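Local coordinates for Emp47p (form2) (Saccharomyces cerevisiae, PDB 2A6Z), which serves as a lectin-type cargo receptor of the early secretory pathway, with a calcium-independent carbohydrate recognition domain, and is involved in the secretion of glycoproteins, at residues V161-E166 / V186-G191; T28-S33 / L98-V103; R123-D128 / T136-Q141. All coordinates share one frame; numbering follows the deposited sequence.

Contact 1. Residues V161-E166 / V186-G191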
# COMPACT_ATOMS: atom_id res chain seq x y z
N VAL A 161 7.33 5.66 -2.71
CA VAL A 161 8.23 4.51 -2.67
C VAL A 161 9.11 4.59 -3.90
O VAL A 161 8.61 4.67 -5.03
CB VAL A 161 7.44 3.18 -2.72
CG1 VAL A 161 8.40 2.00 -2.51
CG2 VAL A 161 6.31 3.21 -1.72
N THR A 162 10.44 4.57 -3.70
CA THR A 162 11.36 4.59 -4.82
C THR A 162 12.31 3.42 -4.70
O THR A 162 12.73 3.02 -3.63
CB THR A 162 12.17 5.91 -4.87
OG1 THR A 162 12.78 6.18 -3.61
CG2 THR A 162 11.29 7.09 -5.27
N TYR A 163 12.65 2.85 -5.88
CA TYR A 163 13.60 1.76 -5.96
C TYR A 163 14.60 2.12 -7.08
O TYR A 163 14.20 2.21 -8.25
CB TYR A 163 12.90 0.42 -6.24
CG TYR A 163 13.87 -0.74 -6.20
CD1 TYR A 163 14.59 -1.07 -5.05
CD2 TYR A 163 14.07 -1.54 -7.33
CE1 TYR A 163 15.48 -2.13 -4.99
CE2 TYR A 163 14.95 -2.61 -7.27
CZ TYR A 163 15.67 -2.90 -6.14
OH TYR A 163 16.52 -3.97 -6.05
N ASP A 164 15.83 2.38 -6.67
CA ASP A 164 16.80 3.01 -7.54
C ASP A 164 17.97 2.09 -7.83
O ASP A 164 18.93 1.96 -7.04
CB ASP A 164 17.31 4.33 -6.89
CG ASP A 164 18.12 5.18 -7.88
OD1 ASP A 164 18.38 4.70 -9.01
OD2 ASP A 164 18.46 6.30 -7.50
N LEU A 165 17.92 1.44 -9.00
CA LEU A 165 19.00 0.58 -9.43
C LEU A 165 20.25 1.37 -9.78
O LEU A 165 21.30 0.74 -9.85
CB LEU A 165 18.60 -0.21 -10.71
CG LEU A 165 17.67 -1.41 -10.55
CD1 LEU A 165 18.22 -2.45 -9.54
CD2 LEU A 165 16.28 -0.99 -10.18
N GLU A 166 20.11 2.68 -9.97
CA GLU A 166 21.26 3.53 -10.30
C GLU A 166 21.83 4.16 -9.01
O GLU A 166 22.71 5.04 -9.13
CB GLU A 166 20.81 4.64 -11.26
CG GLU A 166 20.54 4.16 -12.66
CD GLU A 166 19.23 3.37 -12.78
OE1 GLU A 166 18.17 3.95 -12.40
OE2 GLU A 166 19.25 2.23 -13.31
N VAL A 186 17.75 -4.85 0.12
CA VAL A 186 16.74 -5.55 -0.65
C VAL A 186 17.03 -5.40 -2.13
O VAL A 186 17.00 -4.29 -2.68
CB VAL A 186 15.35 -4.97 -0.35
CG1 VAL A 186 14.24 -5.73 -1.06
CG2 VAL A 186 15.09 -5.01 1.16
N ARG A 187 17.37 -6.52 -2.77
CA ARG A 187 17.62 -6.54 -4.23
C ARG A 187 16.51 -7.37 -4.80
O ARG A 187 16.57 -8.61 -4.81
CB ARG A 187 18.98 -7.11 -4.61
CG ARG A 187 20.11 -6.30 -3.91
CD ARG A 187 21.48 -6.64 -4.43
NE ARG A 187 21.88 -8.02 -4.06
CZ ARG A 187 23.08 -8.52 -4.27
NH1 ARG A 187 23.97 -7.76 -4.89
NH2 ARG A 187 23.43 -9.74 -3.95
N PHE A 188 15.44 -6.74 -5.27
CA PHE A 188 14.31 -7.45 -5.81
C PHE A 188 14.70 -8.20 -7.08
O PHE A 188 15.36 -7.63 -7.97
CB PHE A 188 13.18 -6.51 -6.22
CG PHE A 188 12.49 -5.82 -5.03
CD1 PHE A 188 11.67 -6.54 -4.18
CD2 PHE A 188 12.63 -4.46 -4.84
CE1 PHE A 188 11.00 -5.90 -3.14
CE2 PHE A 188 11.98 -3.82 -3.78
CZ PHE A 188 11.17 -4.54 -2.92
N PRO A 189 14.29 -9.45 -7.25
CA PRO A 189 14.57 -10.15 -8.51
C PRO A 189 13.53 -9.77 -9.56
O PRO A 189 12.43 -9.26 -9.31
CB PRO A 189 14.42 -11.63 -8.13
CG PRO A 189 13.33 -11.56 -7.05
CD PRO A 189 13.60 -10.31 -6.27
N SER A 190 13.88 -10.05 -10.82
CA SER A 190 13.03 -9.70 -11.93
C SER A 190 11.81 -10.61 -11.98
O SER A 190 11.80 -11.72 -11.46
CB SER A 190 13.84 -9.78 -13.24
OG SER A 190 13.12 -9.10 -14.25
N GLY A 191 10.79 -10.14 -12.61
CA GLY A 191 9.56 -10.90 -12.80
C GLY A 191 8.39 -9.95 -12.80
O GLY A 191 8.51 -8.73 -12.84
O HOH W 1 16.93 -5.39 -8.18
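With its CG anti to the backbone N (chi1 -175°), Tyr-163 reaches out from strand 153-164 toward the loop 186-191, while Phe-188 has CG anti to its own carbonyl carbon, which swings its ring back to meet the tyrosine. The two rings form an edge-to-face, or T-shaped, pair with centroids 5.0 Å apart and planes at 73°. Phe-188 supplies the edge: its CD2 stands over the centre of the tyrosine ring and comes within 3.7 Å of Tyr-163 CZ. One face of the phenylalanine ring is taken by Val-186 CG1 from its own loop, so the valine and the tyrosine meet the same ring at a face and at an edge.

Beyond the ring, the phenol oxygen lies against the loop backbone. Phe-188 N donates to Tyr-163 OH at 3.1 Å in a bent bond, 140° at the hydrogen. A water sits in the plane of the tyrosine ring, 2.6 Å from Tyr-163 OH, and donates to Phe-188 O at 2.7 Å; the hydroxyl therefore engages the N-H of Phe-188 directly and its carbonyl through the water. Val-186 O is a longer neighbour at the ring edge, 3.4 Å from Tyr-163 OH.

In the legume-lectin-like beta sandwich, this contact ties a strand of one sheet to the loop that leaves the edge strand 178-183 and leads into strand 192-200 of the other. Phe-63 and Leu-171, from the strands flanking 153-164, also pack on Tyr-163. Phe-188 makes a further edge-to-face contact with Phe-86 and touches Leu-108, both from the opposite sheet. Next along the chain, Asp-164 makes an Asx turn: its OD1 accepts from Glu-166 N at 2.8 Å, the donor approaching from above the carboxylate plane.

Contact 2. Residues T28-S33 / L98-V103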
# COMPACT_ATOMS: atom_id res chain seq x y z
N THR A 28 -11.32 -3.45 -8.20
CA THR A 28 -11.71 -3.48 -6.80
C THR A 28 -12.08 -4.88 -6.39
O THR A 28 -12.53 -5.71 -7.21
CB THR A 28 -12.88 -2.54 -6.51
OG1 THR A 28 -13.96 -2.82 -7.45
CG2 THR A 28 -12.55 -1.07 -6.65
N GLY A 29 -11.94 -5.16 -5.09
CA GLY A 29 -12.33 -6.45 -4.55
C GLY A 29 -13.00 -6.25 -3.20
O GLY A 29 -12.86 -5.23 -2.52
N GLU A 30 -13.66 -7.31 -2.79
CA GLU A 30 -14.29 -7.39 -1.48
C GLU A 30 -15.29 -6.23 -1.48
O GLU A 30 -16.04 -6.15 -2.48
CB GLU A 30 -13.38 -7.53 -0.26
CG GLU A 30 -12.53 -8.77 -0.33
CD GLU A 30 -11.45 -8.70 -1.41
OE1 GLU A 30 -10.81 -7.63 -1.41
OE2 GLU A 30 -11.30 -9.67 -2.15
N GLN A 31 -15.31 -5.39 -0.48
CA GLN A 31 -16.27 -4.32 -0.40
C GLN A 31 -15.69 -2.96 -0.73
O GLN A 31 -16.28 -1.93 -0.41
CB GLN A 31 -17.02 -4.42 0.92
CG GLN A 31 -17.91 -5.66 1.03
CD GLN A 31 -19.10 -5.69 0.11
OE1 GLN A 31 -19.94 -4.79 0.17
NE2 GLN A 31 -19.12 -6.75 -0.72
N ALA A 32 -14.56 -2.91 -1.42
CA ALA A 32 -14.04 -1.62 -1.91
C ALA A 32 -14.98 -1.01 -2.95
O ALA A 32 -15.53 -1.71 -3.77
CB ALA A 32 -12.68 -1.83 -2.55
N SER A 33 -15.14 0.31 -2.94
CA SER A 33 -16.09 0.95 -3.87
C SER A 33 -15.64 2.38 -4.16
O SER A 33 -15.15 3.07 -3.28
CB SER A 33 -17.44 0.95 -3.21
OG SER A 33 -17.73 1.99 -2.32
N LEU A 98 -3.88 -11.43 5.21
CA LEU A 98 -3.02 -10.44 5.88
C LEU A 98 -3.49 -9.05 5.45
O LEU A 98 -3.22 -8.61 4.34
CB LEU A 98 -1.56 -10.70 5.45
CG LEU A 98 -0.52 -9.70 6.03
CD1 LEU A 98 -0.59 -9.68 7.56
CD2 LEU A 98 0.84 -10.10 5.51
N TYR A 99 -4.29 -8.40 6.33
CA TYR A 99 -4.89 -7.11 5.99
C TYR A 99 -5.58 -7.18 4.64
O TYR A 99 -5.56 -6.24 3.81
CB TYR A 99 -3.85 -5.90 6.00
CG TYR A 99 -3.28 -5.78 7.40
CD1 TYR A 99 -3.93 -5.02 8.36
CD2 TYR A 99 -2.15 -6.48 7.79
CE1 TYR A 99 -3.45 -4.92 9.65
CE2 TYR A 99 -1.67 -6.40 9.09
CZ TYR A 99 -2.35 -5.62 10.01
OH TYR A 99 -1.82 -5.57 11.30
N ASN A 100 -6.32 -8.27 4.41
CA ASN A 100 -7.07 -8.50 3.16
C ASN A 100 -6.19 -8.57 1.92
O ASN A 100 -6.69 -8.37 0.83
CB ASN A 100 -8.19 -7.46 3.04
CG ASN A 100 -9.19 -7.87 1.92
OD1 ASN A 100 -9.63 -9.04 1.90
ND2 ASN A 100 -9.53 -6.94 1.06
N GLY A 101 -4.94 -8.94 2.12
CA GLY A 101 -3.98 -9.25 1.11
C GLY A 101 -3.21 -10.53 1.46
O GLY A 101 -3.60 -11.24 2.38
N PRO A 102 -2.20 -10.86 0.67
CA PRO A 102 -1.61 -12.20 0.76
C PRO A 102 -0.65 -12.38 1.92
O PRO A 102 0.34 -11.68 2.04
CB PRO A 102 -0.89 -12.35 -0.59
CG PRO A 102 -0.54 -10.90 -0.94
CD PRO A 102 -1.72 -10.10 -0.49
N VAL A 103 -0.89 -13.41 2.75
CA VAL A 103 -0.02 -13.70 3.90
C VAL A 103 1.24 -14.43 3.55
O VAL A 103 2.22 -14.39 4.30
CB VAL A 103 -0.85 -14.48 4.97
CG1 VAL A 103 -1.11 -15.92 4.57
CG2 VAL A 103 -0.18 -14.45 6.35
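Glu-30 and Asn-100 carry this contact between them. Asn-100 ND2 donates to Glu-30 OE1 at 2.9 Å in a fairly straight bond (N-H...O 159°). The acceptor lies close to the amide plane of the asparagine, but the donor comes to the glutamate oxygen from above the carboxylate plane; the two flat groups are turned 76° against each other. The side chains run past one another in opposite directions, so that Asn-100 OD1 lies beside the glutamate methylene, 3.7 Å from Glu-30 CG. A bend at chi2 (70°) folds the glutamate chain and sets its carboxylate beside the amide.

Both polar ends have further partners. Ser-50 OG also hydrogen-bonds Glu-30 OE1, Lys-96 makes a salt bridge to OE2, and Asn-100 ND2 donates to Gly-49 O as well, which should fix the orientation of the amide. Each residue occupies a corner of a tight turn: Glu-30 in a type II' turn from Gly-29 to Ala-32, Asn-100 in a type I' turn from Leu-98 to Gly-101. The bond thus joins the end of edge strand 26-30 to the long loop between strands 81-88 and 108-113, across strand 48-58, in the beta sandwich of a legume-like lectin.

Contact 3. Residues R123-D128 / T136-Q141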
# COMPACT_ATOMS: atom_id res chain seq x y z
N ARG A 123 5.48 0.67 8.31
CA ARG A 123 6.46 -0.38 8.45
C ARG A 123 6.66 -1.10 7.12
O ARG A 123 5.70 -1.35 6.37
CB ARG A 123 5.98 -1.42 9.47
CG ARG A 123 6.02 -0.90 10.91
CD ARG A 123 5.16 -1.75 11.85
NE ARG A 123 5.31 -1.20 13.25
CZ ARG A 123 6.25 -1.53 14.11
NH1 ARG A 123 7.20 -2.43 13.80
NH2 ARG A 123 6.24 -0.95 15.32
N GLY A 124 7.90 -1.49 6.88
CA GLY A 124 8.22 -2.38 5.73
C GLY A 124 8.40 -3.81 6.23
O GLY A 124 9.06 -4.07 7.24
N GLN A 125 7.80 -4.71 5.47
CA GLN A 125 7.86 -6.13 5.74
C GLN A 125 8.28 -6.87 4.43
O GLN A 125 7.82 -6.44 3.34
CB GLN A 125 6.52 -6.73 6.20
CG GLN A 125 5.77 -5.89 7.23
CD GLN A 125 6.31 -5.79 8.63
OE1 GLN A 125 6.31 -4.71 9.21
NE2 GLN A 125 6.74 -6.93 9.21
N LEU A 126 9.05 -7.92 4.56
CA LEU A 126 9.48 -8.71 3.38
C LEU A 126 9.13 -10.17 3.63
O LEU A 126 9.19 -10.66 4.74
CB LEU A 126 10.99 -8.65 3.20
CG LEU A 126 11.51 -7.26 2.84
CD1 LEU A 126 12.97 -7.15 3.20
CD2 LEU A 126 11.17 -6.93 1.36
N ASN A 127 8.80 -10.85 2.53
CA ASN A 127 8.65 -12.32 2.58
C ASN A 127 8.99 -12.85 1.20
O ASN A 127 8.90 -12.13 0.19
CB ASN A 127 7.22 -12.66 2.97
CG ASN A 127 7.07 -14.15 3.35
OD1 ASN A 127 7.87 -14.68 4.13
ND2 ASN A 127 6.03 -14.75 2.81
N ASP A 128 9.38 -14.12 1.14
CA ASP A 128 9.87 -14.71 -0.10
C ASP A 128 8.90 -15.72 -0.71
O ASP A 128 9.28 -16.50 -1.60
CB ASP A 128 11.25 -15.37 0.10
CG ASP A 128 11.24 -16.53 1.05
OD1 ASP A 128 10.12 -16.97 1.45
OD2 ASP A 128 12.32 -17.08 1.37
N THR A 136 1.78 -12.86 14.48
CA THR A 136 2.01 -12.51 15.85
C THR A 136 3.40 -11.89 16.04
O THR A 136 3.64 -11.39 17.13
CB THR A 136 1.89 -13.71 16.81
OG1 THR A 136 2.94 -14.64 16.55
CG2 THR A 136 0.57 -14.43 16.59
N LYS A 137 4.28 -11.89 15.05
CA LYS A 137 5.61 -11.33 15.13
C LYS A 137 5.84 -10.14 14.18
O LYS A 137 6.98 -9.72 13.98
CB LYS A 137 6.66 -12.41 14.87
CG LYS A 137 6.52 -13.57 15.89
CD LYS A 137 7.61 -14.61 15.60
CE LYS A 137 7.67 -15.80 16.52
NZ LYS A 137 7.45 -15.53 17.94
N ILE A 138 4.74 -9.65 13.57
CA ILE A 138 4.94 -8.67 12.48
C ILE A 138 5.73 -7.45 12.94
O ILE A 138 6.57 -6.98 12.17
CB ILE A 138 3.56 -8.32 11.91
CG1 ILE A 138 3.68 -7.60 10.56
CG2 ILE A 138 2.62 -7.59 12.88
CD1 ILE A 138 2.36 -7.65 9.78
N TYR A 139 5.47 -6.94 14.15
CA TYR A 139 6.16 -5.71 14.53
C TYR A 139 7.66 -5.93 14.76
O TYR A 139 8.50 -5.09 14.40
CB TYR A 139 5.48 -5.05 15.77
CG TYR A 139 4.00 -4.83 15.45
CD1 TYR A 139 3.60 -3.94 14.44
CD2 TYR A 139 3.00 -5.54 16.13
CE1 TYR A 139 2.26 -3.75 14.14
CE2 TYR A 139 1.68 -5.35 15.81
CZ TYR A 139 1.32 -4.47 14.81
OH TYR A 139 -0.02 -4.32 14.53
N ASP A 140 7.98 -7.08 15.33
CA ASP A 140 9.42 -7.39 15.52
C ASP A 140 10.10 -7.69 14.20
O ASP A 140 11.34 -7.50 14.08
CB ASP A 140 9.55 -8.56 16.44
CG ASP A 140 10.59 -8.42 17.48
OD1 ASP A 140 10.65 -9.16 18.46
OD2 ASP A 140 11.47 -7.59 17.15
N GLN A 141 9.33 -8.13 13.20
CA GLN A 141 9.89 -8.57 11.91
C GLN A 141 9.94 -7.44 10.89
O GLN A 141 10.53 -7.66 9.83
CB GLN A 141 9.12 -9.79 11.36
CG GLN A 141 9.36 -10.97 12.32
CD GLN A 141 9.06 -12.37 11.96
OE1 GLN A 141 8.18 -12.46 11.12
NE2 GLN A 141 9.72 -13.36 12.58
O HOH W 2 10.25 -8.31 7.20
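Ile-138 O accepts from Gln-125 NE2 at 3.0 Å, N-H...O 146°. The donor is tilted out of the carbonyl plane, and the oxygen likewise lies somewhat out of the amide plane. The backbone N of Gln-141 is a weak second donor to the same carbonyl oxygen. Ser-142 OG hydrogen-bonds Gln-125 OE1, with Ile-138 O only a weak further neighbour of that hydroxyl, so both ends of the glutamine amide are engaged and its rotation is probably fixed. The isoleucine side chain also crosses the glutamine at about a right angle, its CG1 3.4 Å from Gln-125 NE2. A bend at chi2 (-71°) curls the glutamine chain so that its amide comes to the start of the helical turn.

These residues place the short, weakly bonded helix 138-141 beside strand 121-128. That strand lies next to the edge of its sheet in the legume-lectin-like sandwich, and the helix leads, two residues later, into edge strand 144-147, which pairs with strand 121-128.

One residue on, the ring of Tyr-139 meets the guanidinium of Arg-123 edge-on. Tyr-139 CD1 stands over one face of that group, offset toward its rim and 3.4 Å from Arg-123 NE, and the two planes are 74° apart. Ile-138 CG2 covers one face of the tyrosine ring, 3.7 Å above its centre. Arg-123 NH1 comes to 3.0 Å from Tyr-139 O; Thr-121 accepts from NE and Ser-142 from NH1, while Asp-113 binds the tyrosine hydroxyl. Farther along the strand, a water joins the backbones: it accepts from Leu-126 N at 2.9 Å and donates to Gln-141 O at 2.7 Å.

Overall arrangement
From the N terminus, segment 28-33 comes first, and contact 2 closes the widest loop when the chain returns at 98-103, after strands from both sheets have been laid down. Contact 3 follows as a short closure, from strand 121-128 to the helical turn at 136-141. Contact 1 then closes over strands 170-175 and 178-183. The three run in series; none nests or crosses. Contacts 1 and 2 lie on opposite sides of the chain's centre, about 25 Å apart between centres. Contact 3 touches both: Leu-126 packs on Val-186, and Ile-138 approaches Leu-98 and Tyr-99. Contacts 2 and 3 reach the same sheet, whereas contact 1 brings in a strand of the other.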